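Local coordinates for major capsid protein (PDB 5J7O) that forms, as a trimer of double jelly-roll subunits, the major building block of the capsid of Faustovirus, a large double-stranded DNA virus, at residues 118-123 / 377-382; 134-139 / 162-167; 169-174 / 338-343; 175-180 / 331-336. All blocks are in the same frame, centred on the assembly; numbering follows the deposited sequence.

Interaction 1: 118-123 / 377-382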
loop_
_atom_site.group_PDB
_atom_site.type_symbol
_atom_site.label_atom_id
_atom_site.label_comp_id
_atom_site.label_asym_id
_atom_site.label_seq_id
_atom_site.Cartn_x
_atom_site.Cartn_y
_atom_site.Cartn_z
ATOM N N THR B 118 -40.293 8.308 -3.279
ATOM C CA THR B 118 -41.029 7.488 -4.229
ATOM C C THR B 118 -40.112 7.053 -5.362
ATOM O O THR B 118 -39.038 7.619 -5.578
ATOM C CB THR B 118 -42.242 8.227 -4.811
ATOM O OG1 THR B 118 -41.857 9.550 -5.208
ATOM C CG2 THR B 118 -43.363 8.310 -3.788
ATOM N N VAL B 119 -40.554 6.030 -6.083
ATOM C CA VAL B 119 -39.862 5.618 -7.306
ATOM C C VAL B 119 -40.180 6.622 -8.414
ATOM O O VAL B 119 -41.364 6.879 -8.686
ATOM C CB VAL B 119 -40.283 4.204 -7.709
ATOM C CG1 VAL B 119 -39.581 3.778 -8.989
ATOM C CG2 VAL B 119 -39.986 3.218 -6.585
ATOM N N PRO B 120 -39.177 7.213 -9.065
ATOM C CA PRO B 120 -39.463 8.251 -10.067
ATOM C C PRO B 120 -40.142 7.711 -11.316
ATOM O O PRO B 120 -40.338 6.499 -11.459
ATOM C CB PRO B 120 -38.073 8.814 -10.386
ATOM C CG PRO B 120 -37.143 7.683 -10.098
ATOM C CD PRO B 120 -37.733 6.960 -8.919
ATOM N N ALA B 121 -40.510 8.610 -12.225
ATOM C CA ALA B 121 -41.142 8.200 -13.469
ATOM C C ALA B 121 -40.141 7.492 -14.372
ATOM O O ALA B 121 -38.940 7.778 -14.356
ATOM C CB ALA B 121 -41.738 9.410 -14.192
ATOM N N LEU B 122 -40.651 6.553 -15.165
ATOM C CA LEU B 122 -39.817 5.796 -16.081
ATOM C C LEU B 122 -39.245 6.710 -17.164
ATOM O O LEU B 122 -39.798 7.775 -17.447
ATOM C CB LEU B 122 -40.628 4.668 -16.713
ATOM C CG LEU B 122 -41.004 3.521 -15.776
ATOM C CD1 LEU B 122 -42.270 2.836 -16.253
ATOM C CD2 LEU B 122 -39.861 2.521 -15.664
ATOM N N PRO B 123 -38.129 6.318 -17.774
ATOM C CA PRO B 123 -37.555 7.130 -18.853
ATOM C C PRO B 123 -38.460 7.149 -20.076
ATOM O O PRO B 123 -39.383 6.347 -20.224
ATOM C CB PRO B 123 -36.222 6.438 -19.159
ATOM C CG PRO B 123 -35.928 5.607 -17.949
ATOM C CD PRO B 123 -37.263 5.179 -17.427
ATOM N N LEU B 377 -31.704 7.590 -7.905
ATOM C CA LEU B 377 -32.185 8.332 -6.749
ATOM C C LEU B 377 -33.705 8.293 -6.681
ATOM O O LEU B 377 -34.390 8.402 -7.701
ATOM C CB LEU B 377 -31.718 9.786 -6.812
ATOM C CG LEU B 377 -30.227 10.085 -6.670
ATOM C CD1 LEU B 377 -29.944 11.525 -7.059
ATOM C CD2 LEU B 377 -29.769 9.821 -5.249
ATOM N N ALA B 378 -34.228 8.143 -5.469
ATOM C CA ALA B 378 -35.660 8.264 -5.250
ATOM C C ALA B 378 -36.055 9.734 -5.173
ATOM O O ALA B 378 -35.303 10.577 -4.675
ATOM C CB ALA B 378 -36.075 7.542 -3.969
ATOM N N SER B 379 -37.247 10.038 -5.677
ATOM C CA SER B 379 -37.740 11.407 -5.636
ATOM C C SER B 379 -38.188 11.767 -4.225
ATOM O O SER B 379 -38.862 10.983 -3.551
ATOM C CB SER B 379 -38.899 11.587 -6.616
ATOM O OG SER B 379 -38.496 11.301 -7.945
ATOM N N GLY B 380 -37.805 12.959 -3.778
ATOM C CA GLY B 380 -38.247 13.444 -2.483
ATOM C C GLY B 380 -37.663 12.720 -1.291
ATOM O O GLY B 380 -38.283 12.701 -0.223
ATOM N N SER B 381 -36.486 12.116 -1.443
ATOM C CA SER B 381 -35.777 11.466 -0.345
ATOM C C SER B 381 -34.477 12.226 -0.122
ATOM O O SER B 381 -33.576 12.182 -0.967
ATOM C CB SER B 381 -35.519 9.992 -0.651
ATOM O OG SER B 381 -34.931 9.335 0.458
ATOM N N SER B 382 -34.381 12.925 1.006
ATOM C CA SER B 382 -33.281 13.841 1.274
ATOM C C SER B 382 -32.703 13.566 2.658
ATOM O O SER B 382 -33.214 12.740 3.419
ATOM C CB SER B 382 -33.742 15.298 1.155
ATOM O OG SER B 382 -34.830 15.557 2.024
#

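Interaction 2: 134-139 / 162-167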
loop_
_atom_site.group_PDB
_atom_site.type_symbol
_atom_site.label_atom_id
_atom_site.label_comp_id
_atom_site.label_asym_id
_atom_site.label_seq_id
_atom_site.Cartn_x
_atom_site.Cartn_y
_atom_site.Cartn_z
ATOM N N THR B 134 -46.234 1.360 -18.819
ATOM C CA THR B 134 -46.842 0.745 -17.650
ATOM C C THR B 134 -46.395 1.504 -16.406
ATOM O O THR B 134 -45.499 2.350 -16.456
ATOM C CB THR B 134 -46.448 -0.740 -17.560
ATOM O OG1 THR B 134 -46.546 -1.339 -18.859
ATOM C CG2 THR B 134 -47.355 -1.511 -16.602
ATOM N N SER B 135 -47.046 1.212 -15.282
ATOM C CA SER B 135 -46.522 1.653 -13.997
ATOM C C SER B 135 -45.232 0.934 -13.625
ATOM O O SER B 135 -44.553 1.364 -12.685
ATOM C CB SER B 135 -47.570 1.442 -12.903
ATOM O OG SER B 135 -48.016 0.097 -12.876
ATOM N N THR B 136 -44.872 -0.135 -14.342
ATOM C CA THR B 136 -43.726 -0.960 -13.992
ATOM C C THR B 136 -42.685 -1.100 -15.096
ATOM O O THR B 136 -41.613 -1.656 -14.832
ATOM C CB THR B 136 -44.189 -2.365 -13.572
ATOM O OG1 THR B 136 -45.053 -2.909 -14.579
ATOM C CG2 THR B 136 -44.933 -2.308 -12.246
ATOM N N SER B 137 -42.956 -0.625 -16.311
ATOM C CA SER B 137 -41.970 -0.704 -17.381
ATOM C C SER B 137 -42.360 0.244 -18.504
ATOM O O SER B 137 -43.533 0.585 -18.676
ATOM C CB SER B 137 -41.830 -2.132 -17.922
ATOM O OG SER B 137 -42.969 -2.505 -18.679
ATOM N N VAL B 138 -41.353 0.664 -19.267
ATOM C CA VAL B 138 -41.542 1.467 -20.468
ATOM C C VAL B 138 -40.929 0.702 -21.635
ATOM O O VAL B 138 -39.749 0.331 -21.592
ATOM C CB VAL B 138 -40.928 2.871 -20.325
ATOM C CG1 VAL B 138 -39.502 2.799 -19.788
ATOM C CG2 VAL B 138 -40.972 3.608 -21.652
ATOM N N VAL B 139 -41.732 0.448 -22.666
ATOM C CA VAL B 139 -41.338 -0.409 -23.777
ATOM C C VAL B 139 -41.516 0.356 -25.081
ATOM O O VAL B 139 -42.556 0.986 -25.302
ATOM C CB VAL B 139 -42.152 -1.718 -23.806
ATOM C CG1 VAL B 139 -41.826 -2.525 -25.054
ATOM C CG2 VAL B 139 -41.878 -2.541 -22.557
ATOM N N GLY B 162 -33.668 -7.982 -7.876
ATOM C CA GLY B 162 -34.229 -7.974 -9.209
ATOM C C GLY B 162 -35.734 -7.834 -9.279
ATOM O O GLY B 162 -36.290 -7.884 -10.383
ATOM N N THR B 163 -36.407 -7.666 -8.145
ATOM C CA THR B 163 -37.856 -7.515 -8.147
ATOM C C THR B 163 -38.237 -6.149 -8.705
ATOM O O THR B 163 -37.646 -5.129 -8.339
ATOM C CB THR B 163 -38.411 -7.683 -6.733
ATOM O OG1 THR B 163 -37.984 -8.941 -6.194
ATOM C CG2 THR B 163 -39.930 -7.637 -6.745
ATOM N N THR B 164 -39.225 -6.133 -9.596
ATOM C CA THR B 164 -39.641 -4.893 -10.235
ATOM C C THR B 164 -40.326 -3.967 -9.235
ATOM O O THR B 164 -41.146 -4.401 -8.421
ATOM C CB THR B 164 -40.578 -5.193 -11.406
ATOM O OG1 THR B 164 -39.874 -5.951 -12.398
ATOM C CG2 THR B 164 -41.096 -3.904 -12.038
ATOM N N GLN B 165 -39.979 -2.684 -9.299
ATOM C CA GLN B 165 -40.533 -1.661 -8.423
ATOM C C GLN B 165 -41.503 -0.791 -9.211
ATOM O O GLN B 165 -41.188 -0.348 -10.320
ATOM C CB GLN B 165 -39.421 -0.802 -7.817
ATOM C CG GLN B 165 -38.377 -1.601 -7.059
ATOM C CD GLN B 165 -38.965 -2.351 -5.881
ATOM O OE1 GLN B 165 -39.482 -1.746 -4.942
ATOM N NE2 GLN B 165 -38.898 -3.677 -5.929
ATOM N N THR B 166 -42.677 -0.548 -8.632
ATOM C CA THR B 166 -43.707 0.234 -9.297
ATOM C C THR B 166 -43.387 1.722 -9.215
ATOM O O THR B 166 -42.895 2.211 -8.194
ATOM C CB THR B 166 -45.074 -0.043 -8.667
ATOM O OG1 THR B 166 -45.300 -1.457 -8.617
ATOM C CG2 THR B 166 -46.185 0.602 -9.480
ATOM N N VAL B 167 -43.655 2.436 -10.311
ATOM C CA VAL B 167 -43.508 3.885 -10.314
ATOM C C VAL B 167 -44.398 4.487 -9.236
ATOM O O VAL B 167 -45.536 4.047 -9.022
ATOM C CB VAL B 167 -43.842 4.452 -11.705
ATOM C CG1 VAL B 167 -44.101 5.952 -11.639
ATOM C CG2 VAL B 167 -42.714 4.153 -12.674
HETATM O O HOH W 1 -40.518 -0.134 -13.153
#

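Interaction 3: 169-174 / 338-343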
loop_
_atom_site.group_PDB
_atom_site.type_symbol
_atom_site.label_atom_id
_atom_site.label_comp_id
_atom_site.label_asym_id
_atom_site.label_seq_id
_atom_site.Cartn_x
_atom_site.Cartn_y
_atom_site.Cartn_z
ATOM N N ALA B 169 -44.269 4.117 -6.186
ATOM C CA ALA B 169 -44.265 3.345 -4.956
ATOM C C ALA B 169 -43.143 3.836 -4.044
ATOM O O ALA B 169 -42.317 4.667 -4.427
ATOM C CB ALA B 169 -44.111 1.854 -5.253
ATOM N N ALA B 170 -43.113 3.308 -2.824
ATOM C CA ALA B 170 -42.148 3.767 -1.836
ATOM C C ALA B 170 -40.719 3.456 -2.272
ATOM O O ALA B 170 -40.448 2.448 -2.931
ATOM C CB ALA B 170 -42.428 3.127 -0.477
ATOM N N ALA B 171 -39.801 4.344 -1.895
ATOM C CA ALA B 171 -38.380 4.195 -2.175
ATOM C C ALA B 171 -37.616 5.194 -1.320
ATOM O O ALA B 171 -38.048 6.337 -1.166
ATOM C CB ALA B 171 -38.069 4.421 -3.662
ATOM N N THR B 172 -36.486 4.757 -0.771
ATOM C CA THR B 172 -35.675 5.591 0.103
ATOM C C THR B 172 -34.238 5.610 -0.395
ATOM O O THR B 172 -33.684 4.570 -0.763
ATOM C CB THR B 172 -35.717 5.088 1.554
ATOM O OG1 THR B 172 -37.076 5.029 2.003
ATOM C CG2 THR B 172 -34.930 6.016 2.469
ATOM N N ASN B 173 -33.644 6.798 -0.409
ATOM C CA ASN B 173 -32.245 6.941 -0.773
ATOM C C ASN B 173 -31.344 6.518 0.383
ATOM O O ASN B 173 -31.756 6.470 1.545
ATOM C CB ASN B 173 -31.936 8.384 -1.168
ATOM C CG ASN B 173 -32.558 8.776 -2.494
ATOM O OD1 ASN B 173 -32.661 7.962 -3.411
ATOM N ND2 ASN B 173 -32.970 10.034 -2.606
ATOM N N PHE B 174 -30.097 6.206 0.047
ATOM C CA PHE B 174 -29.077 5.958 1.050
ATOM C C PHE B 174 -28.350 7.258 1.383
ATOM O O PHE B 174 -28.507 8.280 0.710
ATOM C CB PHE B 174 -28.085 4.894 0.570
ATOM C CG PHE B 174 -28.625 3.488 0.615
ATOM C CD1 PHE B 174 -29.929 3.236 1.012
ATOM C CD2 PHE B 174 -27.818 2.415 0.273
ATOM C CE1 PHE B 174 -30.420 1.943 1.054
ATOM C CE2 PHE B 174 -28.302 1.120 0.315
ATOM C CZ PHE B 174 -29.605 0.884 0.707
ATOM N N GLY B 338 -30.057 4.279 -3.354
ATOM C CA GLY B 338 -30.261 3.160 -2.453
ATOM C C GLY B 338 -30.506 1.866 -3.199
ATOM O O GLY B 338 -29.875 1.587 -4.225
ATOM N N ASN B 339 -31.439 1.069 -2.682
ATOM C CA ASN B 339 -31.774 -0.223 -3.282
ATOM C C ASN B 339 -32.818 -0.045 -4.387
ATOM O O ASN B 339 -33.913 -0.608 -4.360
ATOM C CB ASN B 339 -32.257 -1.194 -2.210
ATOM C CG ASN B 339 -32.324 -2.624 -2.707
ATOM O OD1 ASN B 339 -31.616 -3.002 -3.640
ATOM N ND2 ASN B 339 -33.179 -3.428 -2.087
ATOM N N LEU B 340 -32.452 0.768 -5.376
ATOM C CA LEU B 340 -33.313 1.043 -6.521
ATOM C C LEU B 340 -32.425 1.208 -7.744
ATOM O O LEU B 340 -31.548 2.076 -7.758
ATOM C CB LEU B 340 -34.157 2.298 -6.288
ATOM C CG LEU B 340 -35.180 2.666 -7.365
ATOM C CD1 LEU B 340 -36.325 1.663 -7.392
ATOM C CD2 LEU B 340 -35.699 4.078 -7.146
ATOM N N PHE B 341 -32.650 0.381 -8.762
ATOM C CA PHE B 341 -31.792 0.342 -9.936
ATOM C C PHE B 341 -32.630 0.436 -11.201
ATOM O O PHE B 341 -33.700 -0.171 -11.294
ATOM C CB PHE B 341 -30.957 -0.945 -9.968
ATOM C CG PHE B 341 -30.214 -1.215 -8.692
ATOM C CD1 PHE B 341 -28.940 -0.710 -8.497
ATOM C CD2 PHE B 341 -30.791 -1.974 -7.686
ATOM C CE1 PHE B 341 -28.255 -0.957 -7.322
ATOM C CE2 PHE B 341 -30.112 -2.223 -6.511
ATOM C CZ PHE B 341 -28.842 -1.714 -6.328
ATOM N N LEU B 342 -32.134 1.199 -12.172
ATOM C CA LEU B 342 -32.763 1.297 -13.482
ATOM C C LEU B 342 -32.226 0.183 -14.373
ATOM O O LEU B 342 -31.027 0.146 -14.673
ATOM C CB LEU B 342 -32.498 2.661 -14.117
ATOM C CG LEU B 342 -32.997 2.827 -15.555
ATOM C CD1 LEU B 342 -34.512 2.971 -15.597
ATOM C CD2 LEU B 342 -32.322 4.005 -16.238
ATOM N N GLN B 343 -33.107 -0.719 -14.791
ATOM C CA GLN B 343 -32.736 -1.818 -15.671
ATOM C C GLN B 343 -32.929 -1.385 -17.119
ATOM O O GLN B 343 -34.046 -1.053 -17.526
ATOM C CB GLN B 343 -33.567 -3.063 -15.362
ATOM C CG GLN B 343 -33.327 -4.223 -16.313
ATOM C CD GLN B 343 -34.109 -5.460 -15.926
ATOM O OE1 GLN B 343 -34.826 -5.468 -14.927
ATOM N NE2 GLN B 343 -33.972 -6.518 -16.716
HETATM O O HOH W 2 -33.472 1.755 -0.375
HETATM O O HOH W 3 -32.297 5.260 -3.997
#

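Interaction 4: 175-180 / 331-336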
loop_
_atom_site.group_PDB
_atom_site.type_symbol
_atom_site.label_atom_id
_atom_site.label_comp_id
_atom_site.label_asym_id
_atom_site.label_seq_id
_atom_site.Cartn_x
_atom_site.Cartn_y
_atom_site.Cartn_z
ATOM N N VAL B 175 -27.549 7.216 2.443
ATOM C CA VAL B 175 -26.778 8.374 2.870
ATOM C C VAL B 175 -25.304 8.007 2.901
ATOM O O VAL B 175 -24.925 6.850 3.120
ATOM C CB VAL B 175 -27.237 8.912 4.243
ATOM C CG1 VAL B 175 -28.593 9.589 4.119
ATOM C CG2 VAL B 175 -27.292 7.792 5.264
ATOM N N ARG B 176 -24.468 9.012 2.663
ATOM C CA ARG B 176 -23.026 8.854 2.680
ATOM C C ARG B 176 -22.416 10.134 3.220
ATOM O O ARG B 176 -23.016 11.209 3.127
ATOM C CB ARG B 176 -22.469 8.566 1.283
ATOM C CG ARG B 176 -21.796 9.763 0.639
ATOM C CD ARG B 176 -21.678 9.586 -0.861
ATOM N NE ARG B 176 -20.866 8.429 -1.236
ATOM C CZ ARG B 176 -20.924 7.828 -2.423
ATOM N NH1 ARG B 176 -21.767 8.261 -3.353
ATOM N NH2 ARG B 176 -20.143 6.790 -2.682
ATOM N N TYR B 177 -21.220 10.014 3.782
ATOM C CA TYR B 177 -20.427 11.175 4.151
ATOM C C TYR B 177 -19.459 11.534 3.031
ATOM O O TYR B 177 -19.027 10.677 2.254
ATOM C CB TYR B 177 -19.656 10.924 5.451
ATOM C CG TYR B 177 -20.492 11.123 6.694
ATOM C CD1 TYR B 177 -21.202 10.069 7.255
ATOM C CD2 TYR B 177 -20.585 12.370 7.296
ATOM C CE1 TYR B 177 -21.978 10.252 8.390
ATOM C CE2 TYR B 177 -21.357 12.563 8.430
ATOM C CZ TYR B 177 -22.050 11.501 8.971
ATOM O OH TYR B 177 -22.818 11.693 10.097
ATOM N N CYS B 178 -19.128 12.818 2.946
ATOM C CA CYS B 178 -18.078 13.236 2.035
ATOM C C CYS B 178 -16.748 12.625 2.468
ATOM O O CYS B 178 -16.578 12.186 3.609
ATOM C CB CYS B 178 -17.978 14.755 1.996
ATOM S SG CYS B 178 -17.309 15.495 3.501
ATOM N N GLU B 179 -15.809 12.559 1.530
ATOM C CA GLU B 179 -14.491 12.035 1.858
ATOM C C GLU B 179 -13.785 12.978 2.820
ATOM O O GLU B 179 -13.866 14.204 2.690
ATOM C CB GLU B 179 -13.659 11.830 0.595
ATOM C CG GLU B 179 -14.067 10.603 -0.201
ATOM C CD GLU B 179 -13.055 10.231 -1.262
ATOM O OE1 GLU B 179 -12.402 11.145 -1.806
ATOM O OE2 GLU B 179 -12.907 9.024 -1.545
ATOM N N TYR B 180 -13.112 12.390 3.803
ATOM C CA TYR B 180 -12.437 13.126 4.864
ATOM C C TYR B 180 -13.380 14.116 5.555
ATOM O O TYR B 180 -13.136 15.326 5.547
ATOM C CB TYR B 180 -11.204 13.834 4.321
ATOM C CG TYR B 180 -10.257 12.866 3.651
ATOM C CD1 TYR B 180 -9.444 12.036 4.407
ATOM C CD2 TYR B 180 -10.198 12.759 2.268
ATOM C CE1 TYR B 180 -8.584 11.138 3.810
ATOM C CE2 TYR B 180 -9.339 11.862 1.660
ATOM C CZ TYR B 180 -8.535 11.054 2.437
ATOM O OH TYR B 180 -7.677 10.159 1.843
ATOM N N ASN B 331 -22.857 20.083 3.115
ATOM C CA ASN B 331 -21.533 19.861 2.548
ATOM C C ASN B 331 -20.810 18.681 3.182
ATOM O O ASN B 331 -19.692 18.361 2.767
ATOM C CB ASN B 331 -20.676 21.124 2.689
ATOM C CG ASN B 331 -21.123 22.238 1.767
ATOM O OD1 ASN B 331 -21.643 21.989 0.680
ATOM N ND2 ASN B 331 -20.917 23.479 2.195
ATOM N N ILE B 332 -21.418 18.027 4.168
ATOM C CA ILE B 332 -20.799 16.920 4.879
ATOM C C ILE B 332 -21.523 15.605 4.613
ATOM O O ILE B 332 -20.882 14.572 4.405
ATOM C CB ILE B 332 -20.739 17.218 6.394
ATOM C CG1 ILE B 332 -19.929 18.489 6.656
ATOM C CG2 ILE B 332 -20.160 16.035 7.156
ATOM C CD1 ILE B 332 -18.512 18.426 6.135
ATOM N N LEU B 333 -22.852 15.629 4.606
ATOM C CA LEU B 333 -23.678 14.438 4.458
ATOM C C LEU B 333 -24.458 14.539 3.157
ATOM O O LEU B 333 -25.025 15.593 2.851
ATOM C CB LEU B 333 -24.628 14.298 5.648
ATOM C CG LEU B 333 -25.465 13.029 5.775
ATOM C CD1 LEU B 333 -24.587 11.841 6.131
ATOM C CD2 LEU B 333 -26.547 13.238 6.817
ATOM N N PHE B 334 -24.493 13.447 2.393
ATOM C CA PHE B 334 -25.046 13.480 1.049
ATOM C C PHE B 334 -25.975 12.302 0.801
ATOM O O PHE B 334 -25.801 11.213 1.355
ATOM C CB PHE B 334 -23.942 13.481 -0.013
ATOM C CG PHE B 334 -23.110 14.724 -0.013
ATOM C CD1 PHE B 334 -22.034 14.852 0.849
ATOM C CD2 PHE B 334 -23.404 15.769 -0.873
ATOM C CE1 PHE B 334 -21.266 15.996 0.855
ATOM C CE2 PHE B 334 -22.637 16.918 -0.873
ATOM C CZ PHE B 334 -21.568 17.031 -0.007
ATOM N N THR B 335 -26.970 12.551 -0.044
ATOM C CA THR B 335 -27.838 11.506 -0.560
ATOM C C THR B 335 -27.110 10.725 -1.646
ATOM O O THR B 335 -26.329 11.286 -2.418
ATOM C CB THR B 335 -29.123 12.130 -1.115
ATOM O OG1 THR B 335 -29.922 12.630 -0.036
ATOM C CG2 THR B 335 -29.931 11.130 -1.916
ATOM N N ALA B 336 -27.346 9.420 -1.685
ATOM C CA ALA B 336 -26.817 8.540 -2.714
ATOM C C ALA B 336 -27.880 7.506 -3.044
ATOM O O ALA B 336 -28.755 7.224 -2.219
ATOM C CB ALA B 336 -25.521 7.855 -2.260
#

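Interaction 1: 118-123 / 377-382
Thr118 and Ser379 face each other as a single antiparallel hydrogen-bonded pair: Thr118 N reaches Ser379 O at 3.0 Å, and Ser379 N returns to Thr118 O at the same length. Alongside the pair, the Thr118 side chain keeps OG1 between its own N and carbonyl carbon (chi1 46°), which sets that hydroxyl 3.9 Å from Ser379 CB. Ala378 CB packs against the acceptor itself, 3.4 Å from Thr118 O. In this double jelly-roll subunit the bridge joins the end of strand 116-118, an outer strand of a three-stranded sheet within the chain, to the loop between strands 364-375 and 389-401, where Ala378 to Ser381 make a type II beta turn with Gly380 at positive phi. Two residues on from Thr118, the Pro120 ring lies against Leu377 and Ser379. Ser379 OG, anti to its carbonyl carbon (chi1 -60°), meets Pro120 CB at 3.5 Å, while Pro120 CG lies 3.7 Å from Leu377 O. At the end of the turn, Ser381 OG is hydrogen-bonded to Ser115 O.

Interaction 2: 134-139 / 162-167
Ser135 and Thr136 run past Val167 and Thr166 with their CA atoms 5.3 and 4.8 Å apart in the pairs Ser135-Val167 and Thr136-Thr166, yet no beta ladder forms. The first segment is the connection of a beta hairpin between strands 131-133 and 138-142, closed by Thr134 N bonding to Ser137 O; the second is the loop that leaves strand 149-158 for strand 170-177. One direct backbone bond joins them, Val167 N to Ser135 O, 2.8 Å long and nearly straight at 172°. A second link is indirect: one water donates to Gln165 O and, doubtfully, to Thr136 O.

The side chains in between are mostly threonines, and they meet through their methyls. Thr164 and Thr166 both place OG1 beside the backbone N and anti to the carbonyl carbon (chi1 -63° and -51°), and CG2 is thereby anti to N. Thr164 CG2 comes to 3.8 Å from Thr136 CB, and Thr166 CG2 to the same distance from Ser135 CB. Thr136 answers with its own methyl, which crosses the Thr166 side chain obliquely close to OG1. Val167 CG2 presses on the carbonyl that its own N-H binds, so Ser135 O has an apolar neighbour beside its donor. Gln165, whose side chain starts off away from the hairpin, folds back on its own loop: NE2 donates to Thr163 O at 3.1 Å, with that oxygen in the amide plane and the donor well above the plane of the Thr163 carbonyl.

Interaction 3: 169-174 / 338-343
Ala171 opens the contact by setting its CB 4.2 Å from Leu340 CD2, a plain apolar touch on the side of strand 170-177 that faces the incoming chain. Thr172 adds its backbone: a water donates to Thr172 O and accepts from Asn339 N, bridging the segments. The next residue, Asn173, takes a second water on OD1, at 2.8 Å; the further leg from this water to Gly338 N is doubtful. Asn173 is also held by the 377-382 loop: OD1 accepts from Ala378 N and ND2 gives to Ser381 O, which fixes the rotation of the amide.

Phe174 then turns its ring onto the second segment. CG lies anti to the carbonyl carbon (chi1 -75°), and the ring lays one face against Gly338. Having no side chain, Gly338 can set its CA directly over the ring centre in a CH-pi contact, 3.5 Å from the centroid and 12° off the normal, with the Thr172 carbonyl close by. Asn339 N sits over the same face, 3.9 Å from Phe174 CZ. The chain bends sharply here, in an inverse gamma turn centred on Asn339, as it goes from strand 333-336 of one sheet to strand 341-351 of the next. Leu238 of the second subunit packs on Phe174 as well, so this part of the contact lies at a subunit interface.

The segments thus meet through apolar and CH-pi contact, while Thr172 O and Asn339 N are satisfied through a shared water and not by strand pairing.

Interaction 4: 175-180 / 331-336
Arg176 and Phe334 form the hydrogen-bonded pair at the middle of an antiparallel ladder: Arg176 N to Phe334 O is 2.9 Å and Phe334 N to Arg176 O is 2.8 Å. A third bond, Cys178 N to Ile332 O, extends the pairing past the end of strand 175-177. CA-H...O contacts fill in between, Val175 CA to Phe334 O and Tyr177 CA to Ile332 O, both at 3.4 Å.

Apolar packing gathers on the Tyr177 and Leu333 face. Leu333 holds CG anti to its N (chi1 -173°), and its CD1 stands over the centre of the Tyr177 ring in a CH-pi contact, 3.8 Å from the centroid, while Ile332 CG2 meets the same ring at its edge, 3.7 Å from CD2. Tyr177 OH goes on to Gln387 NE2. Just past the strand, Cys178 CB approaches Phe334 CE1 obliquely at 3.7 Å.

The charged side chain that takes part in the contact is Arg176. Its guanidinium passes Ala336 CB, with NH1 3.9 Å away, but NE is bonded to Gln284 O and the group also makes a cation-pi contact with Trp465.

Strand 333-336 is the outer member of a three-stranded sheet, with 170-177 in the middle and 116-118 beyond; helix 464-467 packs on Phe334 through Gln464 and Trp465, and helix 181-185 on Ile332 and Phe334 through Arg184.

Strand 170-177 ties the set together: interaction 3 uses its first part and interaction 4 its second, centres about 18 Å apart, with Phe174 N bonding Ala336 O between them. Interaction 1 lies about 7 Å from interaction 3, centre to centre, joined through Asn173, and about 13 Å from interaction 2. Along the chain, interaction 1 encloses the others; 2 precedes 3, and 4 is nested within 3. Interaction 4 pairs strands within the three-stranded sheet, 3 ties that sheet to strand 341-351 of the seven-stranded one, and 1 and 2 join loops around it. Together they probably help bind the sheets of the double jelly-roll subunit, beside a neighbouring subunit at interaction 3.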